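Local coordinates for inosine-uridine preferring nucleoside hydrolase (Gardnerella vaginalis 315-A, PDB 6BA1), which belongs to the inosine-uridine preferring nucleoside hydrolase family, built round a mainly parallel beta-sheet flanked by helices, and carries a bound calcium ion, at residues G158-E171 / E273-T285. Sequence-based numbering, arbitrary orientation.
Sequences GALTIHGNVNAWTE and EGPTRGRTIGDVT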
ATOM      1  N   GLY A 158       2.754  10.329  -5.854  1.00 21.29           N
ATOM      2  CA  GLY A 158       2.165   9.459  -4.838  1.00 21.85           C
ATOM      3  C   GLY A 158       3.142   8.535  -4.131  1.00 22.10           C
ATOM      4  O   GLY A 158       4.338   8.491  -4.446  1.00 21.87           O
ATOM      5  N   ALA A 159       2.595   7.820  -3.149  1.00 22.77           N
ATOM      6  CA  ALA A 159       3.303   6.762  -2.431  1.00 23.31           C
ATOM      7  C   ALA A 159       2.253   5.813  -1.869  1.00 24.04           C
ATOM      8  O   ALA A 159       1.441   6.227  -1.045  1.00 24.52           O
ATOM      9  CB  ALA A 159       4.152   7.337  -1.318  1.00 23.73           C
ATOM     10  N   LEU A 160       2.243   4.564  -2.344  1.00 24.28           N
ATOM     11  CA  LEU A 160       1.227   3.597  -1.934  1.00 25.14           C
ATOM     12  C   LEU A 160       1.666   2.893  -0.674  1.00 26.12           C
ATOM     13  O   LEU A 160       1.044   3.060   0.369  1.00 26.81           O
ATOM     14  CB  LEU A 160       0.955   2.570  -3.032  1.00 25.20           C
ATOM     15  CG  LEU A 160      -0.096   1.494  -2.712  1.00 26.30           C
ATOM     16  CD1 LEU A 160      -1.444   2.114  -2.425  1.00 26.58           C
ATOM     17  CD2 LEU A 160      -0.219   0.506  -3.848  1.00 26.49           C
ATOM     18  N   THR A 161       2.761   2.141  -0.779  1.00 26.31           N
ATOM     19  CA  THR A 161       3.196   1.230   0.274  1.00 27.51           C
ATOM     20  C   THR A 161       4.221   1.839   1.230  1.00 27.79           C
ATOM     21  O   THR A 161       4.880   1.108   1.963  1.00 28.84           O
ATOM     22  CB  THR A 161       3.828  -0.049  -0.329  1.00 27.95           C
ATOM     23  OG1 THR A 161       5.123   0.259  -0.869  1.00 27.41           O
ATOM     24  CG2 THR A 161       2.939  -0.637  -1.403  1.00 27.79           C
ATOM     25  N   ILE A 162       4.357   3.162   1.245  1.00 27.06           N
ATOM     26  CA  ILE A 162       5.460   3.793   1.964  1.00 27.38           C
ATOM     27  C   ILE A 162       5.123   5.228   2.386  1.00 27.06           C
ATOM     28  O   ILE A 162       4.102   5.785   1.970  1.00 26.46           O
ATOM     29  CB  ILE A 162       6.750   3.695   1.095  1.00 26.96           C
ATOM     30  CG1 ILE A 162       7.882   3.113   1.942  1.00 28.21           C
ATOM     31  CG2 ILE A 162       7.130   5.016   0.395  1.00 25.93           C
ATOM     32  CD1 ILE A 162       9.199   3.037   1.208  1.00 28.10           C
ATOM     33  N   HIS A 163       5.965   5.807   3.234  1.00 27.67           N
ATOM     34  CA  HIS A 163       5.801   7.204   3.641  1.00 27.57           C
ATOM     35  C   HIS A 163       6.001   8.152   2.466  1.00 26.37           C
ATOM     36  O   HIS A 163       6.920   7.982   1.659  1.00 25.93           O
ATOM     37  CB  HIS A 163       6.803   7.603   4.731  1.00 28.68           C
ATOM     38  CG  HIS A 163       6.432   7.152   6.106  1.00 30.07           C
ATOM     39  ND1 HIS A 163       5.375   7.695   6.803  1.00 30.44           N
ATOM     40  CD2 HIS A 163       6.993   6.235   6.933  1.00 31.37           C
ATOM     41  CE1 HIS A 163       5.285   7.121   7.984  1.00 31.85           C
ATOM     42  NE2 HIS A 163       6.247   6.223   8.082  1.00 32.44           N
ATOM     43  N   GLY A 164       5.149   9.168   2.385  1.00 26.02           N
ATOM     44  CA  GLY A 164       5.332  10.270   1.446  1.00 25.19           C
ATOM     45  C   GLY A 164       6.526  11.132   1.828  1.00 25.63           C
ATOM     46  O   GLY A 164       7.179  10.877   2.857  1.00 26.63           O
ATOM     47  N   ASN A 165       6.812  12.152   1.012  1.00 25.07           N
ATOM     48  CA  ASN A 165       7.943  13.064   1.275  1.00 25.62           C
ATOM     49  C   ASN A 165       7.556  14.453   1.792  1.00 26.14           C
ATOM     50  O   ASN A 165       8.381  15.106   2.425  1.00 27.05           O
ATOM     51  CB  ASN A 165       8.920  13.160   0.078  1.00 25.04           C
ATOM     52  CG  ASN A 165       8.248  13.528  -1.237  1.00 23.96           C
ATOM     53  OD1 ASN A 165       7.100  13.957  -1.275  1.00 23.74           O
ATOM     54  ND2 ASN A 165       8.978  13.360  -2.327  1.00 23.48           N
ATOM     55  N   VAL A 166       6.320  14.901   1.557  1.00 25.77           N
ATOM     56  CA  VAL A 166       5.853  16.188   2.105  1.00 26.48           C
ATOM     57  C   VAL A 166       5.505  16.017   3.573  1.00 27.60           C
ATOM     58  O   VAL A 166       5.980  16.770   4.426  1.00 28.69           O
ATOM     59  CB  VAL A 166       4.631  16.748   1.345  1.00 25.95           C
ATOM     60  CG1 VAL A 166       4.147  18.061   1.970  1.00 26.92           C
ATOM     61  CG2 VAL A 166       4.976  16.953  -0.132  1.00 25.00           C
ATOM     62  N   ASN A 167       4.658  15.036   3.852  1.00 27.49           N
ATOM     63  CA  ASN A 167       4.364  14.587   5.215  1.00 28.62           C
ATOM     64  C   ASN A 167       4.515  13.062   5.223  1.00 28.40           C
ATOM     65  O   ASN A 167       5.035  12.495   4.259  1.00 27.50           O
ATOM     66  CB  ASN A 167       2.971  15.086   5.664  1.00 29.11           C
ATOM     67  CG  ASN A 167       1.853  14.706   4.704  1.00 28.21           C
ATOM     68  OD1 ASN A 167       1.860  13.630   4.113  1.00 27.50           O
ATOM     69  ND2 ASN A 167       0.877  15.589   4.558  1.00 28.44           N
ATOM     70  N   ALA A 168       4.080  12.394   6.286  1.00 29.34           N
ATOM     71  CA  ALA A 168       4.164  10.922   6.354  1.00 29.39           C
ATOM     72  C   ALA A 168       3.255  10.167   5.364  1.00 28.43           C
ATOM     73  O   ALA A 168       3.481   8.986   5.122  1.00 28.33           O
ATOM     74  CB  ALA A 168       3.916  10.441   7.783  1.00 30.89           C
ATOM     75  N   TRP A 169       2.261  10.838   4.784  1.00 27.89           N
ATOM     76  CA  TRP A 169       1.250  10.177   3.942  1.00 27.31           C
ATOM     77  C   TRP A 169       0.997  10.775   2.544  1.00 26.20           C
ATOM     78  O   TRP A 169       0.195  10.216   1.803  1.00 25.87           O
ATOM     79  CB  TRP A 169      -0.071  10.095   4.716  1.00 28.25           C
ATOM     80  CG  TRP A 169      -0.667  11.420   5.064  1.00 28.67           C
ATOM     81  CD1 TRP A 169      -1.638  12.073   4.385  1.00 28.42           C
ATOM     82  CD2 TRP A 169      -0.335  12.248   6.186  1.00 29.62           C
ATOM     83  NE1 TRP A 169      -1.932  13.264   5.002  1.00 29.15           N
ATOM     84  CE2 TRP A 169      -1.147  13.396   6.113  1.00 29.89           C
ATOM     85  CE3 TRP A 169       0.580  12.134   7.242  1.00 30.46           C
ATOM     86  CZ2 TRP A 169      -1.084  14.428   7.058  1.00 30.94           C
ATOM     87  CZ3 TRP A 169       0.648  13.162   8.185  1.00 31.51           C
ATOM     88  CH2 TRP A 169      -0.181  14.293   8.083  1.00 31.72           C
ATOM     89  N   THR A 170       1.668  11.871   2.175  1.00 25.81           N
ATOM     90  CA  THR A 170       1.477  12.502   0.850  1.00 24.93           C
ATOM     91  C   THR A 170       2.798  12.794   0.148  1.00 24.30           C
ATOM     92  O   THR A 170       3.803  13.096   0.793  1.00 24.71           O
ATOM     93  CB  THR A 170       0.695  13.839   0.936  1.00 25.31           C
ATOM     94  OG1 THR A 170       1.543  14.873   1.440  1.00 25.68           O
ATOM     95  CG2 THR A 170      -0.512  13.735   1.839  1.00 26.26           C
ATOM     96  N   GLU A 171       2.778  12.729  -1.177  1.00 23.47           N
ATOM     97  CA  GLU A 171       3.935  13.038  -2.011  1.00 22.93           C
ATOM     98  C   GLU A 171       3.711  14.361  -2.762  1.00 22.75           C
ATOM     99  O   GLU A 171       2.579  14.696  -3.112  1.00 22.78           O
ATOM    100  CB  GLU A 171       4.198  11.876  -2.973  1.00 22.33           C
ATOM    101  CG  GLU A 171       5.353  12.067  -3.952  1.00 21.86           C
ATOM    102  CD  GLU A 171       5.017  12.945  -5.151  1.00 21.40           C
ATOM    103  OE1 GLU A 171       3.826  12.991  -5.557  1.00 21.32           O
ATOM    104  OE2 GLU A 171       5.938  13.616  -5.681  1.00 21.30           O
ATOM    105  N   GLU A 273     -10.887  14.181   1.991  1.00 33.63           N
ATOM    106  CA  GLU A 273     -11.583  14.735   3.170  1.00 35.21           C
ATOM    107  C   GLU A 273     -10.835  14.657   4.487  1.00 35.28           C
ATOM    108  O   GLU A 273     -10.772  15.631   5.227  1.00 36.00           O
ATOM    109  CB  GLU A 273     -12.975  14.082   3.341  1.00 36.79           C
ATOM    110  CG  GLU A 273     -13.966  14.399   2.222  1.00 37.43           C
ATOM    111  CD  GLU A 273     -15.421  14.582   2.672  1.00 39.67           C
ATOM    112  OE1 GLU A 273     -15.801  13.915   3.652  1.00 40.64           O
ATOM    113  OE2 GLU A 273     -16.093  15.432   2.064  1.00 40.50           O
ATOM    114  N   GLY A 274     -10.278  13.497   4.790  1.00 34.73           N
ATOM    115  CA  GLY A 274      -9.745  13.192   6.127  1.00 35.21           C
ATOM    116  C   GLY A 274      -8.459  13.894   6.498  1.00 34.49           C
ATOM    117  O   GLY A 274      -7.974  14.737   5.748  1.00 33.62           O
ATOM    118  N   PRO A 275      -7.889  13.548   7.672  1.00 35.02           N
ATOM    119  CA  PRO A 275      -6.550  14.025   8.043  1.00 34.47           C
ATOM    120  C   PRO A 275      -5.434  13.305   7.277  1.00 32.92           C
ATOM    121  O   PRO A 275      -4.260  13.633   7.458  1.00 32.48           O
ATOM    122  CB  PRO A 275      -6.474  13.727   9.538  1.00 35.87           C
ATOM    123  CG  PRO A 275      -7.325  12.529   9.710  1.00 36.49           C
ATOM    124  CD  PRO A 275      -8.434  12.637   8.697  1.00 36.31           C
ATOM    125  N   THR A 276      -5.804  12.313   6.460  1.00 32.31           N
ATOM    126  CA  THR A 276      -4.922  11.727   5.452  1.00 30.87           C
ATOM    127  C   THR A 276      -5.076  12.362   4.053  1.00 29.87           C
ATOM    128  O   THR A 276      -4.721  11.734   3.059  1.00 28.88           O
ATOM    129  CB  THR A 276      -5.192  10.219   5.316  1.00 30.95           C
ATOM    130  OG1 THR A 276      -6.577  10.013   5.015  1.00 31.64           O
ATOM    131  CG2 THR A 276      -4.844   9.500   6.593  1.00 31.92           C
ATOM    132  N   ARG A 277      -5.594  13.591   3.967  1.00 30.27           N
ATOM    133  CA  ARG A 277      -5.762  14.292   2.687  1.00 29.58           C
ATOM    134  C   ARG A 277      -4.453  14.322   1.894  1.00 28.21           C
ATOM    135  O   ARG A 277      -3.425  14.742   2.418  1.00 28.08           O
ATOM    136  CB  ARG A 277      -6.280  15.719   2.920  1.00 30.45           C
ATOM    137  CG  ARG A 277      -6.438  16.564   1.661  1.00 30.01           C
ATOM    138  CD  ARG A 277      -6.921  17.977   1.950  1.00 31.10           C
ATOM    139  NE  ARG A 277      -6.605  18.885   0.841  1.00 30.61           N
ATOM    140  CZ  ARG A 277      -7.245  18.935  -0.332  1.00 30.52           C
ATOM    141  NH1 ARG A 277      -6.861  19.807  -1.255  1.00 30.22           N
ATOM    142  NH2 ARG A 277      -8.287  18.129  -0.586  1.00 30.94           N
ATOM    143  N   GLY A 278      -4.510  13.866   0.643  1.00 27.39           N
ATOM    144  CA  GLY A 278      -3.351  13.813  -0.260  1.00 26.18           C
ATOM    145  C   GLY A 278      -2.642  12.468  -0.357  1.00 25.60           C
ATOM    146  O   GLY A 278      -1.609  12.354  -1.035  1.00 24.73           O
ATOM    147  N   ARG A 279      -3.195  11.458   0.316  1.00 26.22           N
ATOM    148  CA  ARG A 279      -2.631  10.111   0.324  1.00 25.98           C
ATOM    149  C   ARG A 279      -3.153   9.334  -0.865  1.00 25.66           C
ATOM    150  O   ARG A 279      -4.336   9.400  -1.181  1.00 26.18           O
ATOM    151  CB  ARG A 279      -2.984   9.395   1.644  1.00 27.05           C
ATOM    152  CG  ARG A 279      -2.846   7.875   1.674  1.00 27.26           C
ATOM    153  CD  ARG A 279      -2.639   7.367   3.093  1.00 28.29           C
ATOM    154  NE  ARG A 279      -3.318   6.106   3.409  1.00 29.21           N
ATOM    155  CZ  ARG A 279      -4.605   5.975   3.732  1.00 30.20           C
ATOM    156  NH1 ARG A 279      -5.431   7.006   3.770  1.00 30.42           N
ATOM    157  NH2 ARG A 279      -5.089   4.774   4.010  1.00 31.15           N
ATOM    158  N   THR A 280      -2.258   8.605  -1.516  1.00 24.97           N
ATOM    159  CA  THR A 280      -2.619   7.688  -2.583  1.00 24.83           C
ATOM    160  C   THR A 280      -2.891   6.330  -1.955  1.00 25.62           C
ATOM    161  O   THR A 280      -2.035   5.787  -1.248  1.00 25.73           O
ATOM    162  CB  THR A 280      -1.465   7.549  -3.574  1.00 23.88           C
ATOM    163  OG1 THR A 280      -0.245   7.369  -2.846  1.00 23.74           O
ATOM    164  CG2 THR A 280      -1.332   8.806  -4.427  1.00 23.25           C
ATOM    165  N   ILE A 281      -4.077   5.781  -2.202  1.00 26.38           N
ATOM    166  CA  ILE A 281      -4.514   4.567  -1.524  1.00 27.44           C
ATOM    167  C   ILE A 281      -5.607   3.860  -2.326  1.00 28.15           C
ATOM    168  O   ILE A 281      -6.333   4.503  -3.074  1.00 28.13           O
ATOM    169  CB  ILE A 281      -5.009   4.912  -0.096  1.00 28.35           C
ATOM    170  CG1 ILE A 281      -5.102   3.660   0.785  1.00 29.47           C
ATOM    171  CG2 ILE A 281      -6.339   5.661  -0.116  1.00 29.00           C
ATOM    172  CD1 ILE A 281      -3.754   3.054   1.119  1.00 29.16           C
ATOM    173  N   GLY A 282      -5.702   2.540  -2.184  1.00 28.95           N
ATOM    174  CA  GLY A 282      -6.731   1.769  -2.864  1.00 29.93           C
ATOM    175  C   GLY A 282      -8.139   2.094  -2.393  1.00 31.15           C
ATOM    176  O   GLY A 282      -8.367   2.316  -1.205  1.00 31.72           O
ATOM    177  N   ASP A 283      -9.076   2.130  -3.332  1.00 31.70           N
ATOM    178  CA  ASP A 283     -10.482   2.319  -3.007  1.00 33.17           C
ATOM    179  C   ASP A 283     -11.046   0.960  -2.660  1.00 34.74           C
ATOM    180  O   ASP A 283     -10.945   0.019  -3.458  1.00 35.01           O
ATOM    181  CB  ASP A 283     -11.257   2.935  -4.182  1.00 33.38           C
ATOM    182  CG  ASP A 283     -12.688   3.323  -3.813  1.00 35.02           C
ATOM    183  OD1 ASP A 283     -13.504   3.510  -4.737  1.00 35.79           O
ATOM    184  OD2 ASP A 283     -13.008   3.443  -2.610  1.00 35.70           O
ATOM    185  N   VAL A 284     -11.643   0.868  -1.474  1.00 35.91           N
ATOM    186  CA  VAL A 284     -12.195  -0.397  -0.973  1.00 37.64           C
ATOM    187  C   VAL A 284     -13.388  -0.788  -1.826  1.00 39.09           C
ATOM    188  O   VAL A 284     -13.529  -1.954  -2.194  1.00 40.08           O
ATOM    189  CB  VAL A 284     -12.659  -0.321   0.501  1.00 38.80           C
ATOM    190  CG1 VAL A 284     -12.974  -1.715   1.034  1.00 40.53           C
ATOM    191  CG2 VAL A 284     -11.605   0.329   1.375  1.00 37.55           C
ATOM    192  N   THR A 285     -14.226   0.198  -2.131  1.00 39.38           N
ATOM    193  CA  THR A 285     -15.401   0.041  -2.989  1.00 40.90           C
ATOM    194  C   THR A 285     -15.123  -0.782  -4.238  1.00 40.81           C
ATOM    195  O   THR A 285     -15.926  -1.637  -4.611  1.00 42.60           O
ATOM    196  CB  THR A 285     -15.943   1.405  -3.454  1.00 40.68           C
ATOM    197  OG1 THR A 285     -15.746   2.370  -2.420  1.00 40.08           O
ATOM    198  CG2 THR A 285     -17.428   1.320  -3.804  1.00 42.97           C
TER
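Two overlapping beta turns in the connection of a hairpin, type I from Gly-274 to Arg-277 and type II from Thr-276 to Arg-279, meet the indole of Trp-169 in the loop that follows strand 152-156, an example of an indole edged by the carbonyls of a tight turn. The CD1-NE1 side of the ring comes up against the turn at Thr-276, with CD1 3.4 Å from Thr-276 O. Its NE1 gives a weak hydrogen bond to Arg-277 O (3.3 Å, 135°), which lies at the ring edge near its plane. Asn-167 OD1 sits over one face, offset toward the rim, while accepting from Trp-169 N (2.9 Å) in an Asx turn. Next along the loop, Thr-170 lays CG2 against Arg-277 O and the carbonyl carbon of Gly-278, and Trp-169 O receives a CA-H...O contact from Arg-279 CA at 3.2 Å. Farther up the hairpin, Thr-280 reaches the start of the loop. Its OG1, set between its own backbone N and carbonyl carbon (chi1 46°), accepts from Ala-159 N (2.9 Å, 147°), while CG2 rests on Gly-158 CA. Leu-160 CD1 packs on Ile-281, 4.0 Å from its CA, with the Ile-281 CD1 methyl close by. Asp-271, in the connection after strand 268-270, binds both Thr-276 OG1 and the Arg-279 guanidinium. Strand 280-282 pairs antiparallel with 268-270, Thr-280 also touches Ile-174 of helix 172-176, and Pro-275 packs on Trp-169 of the second subunit.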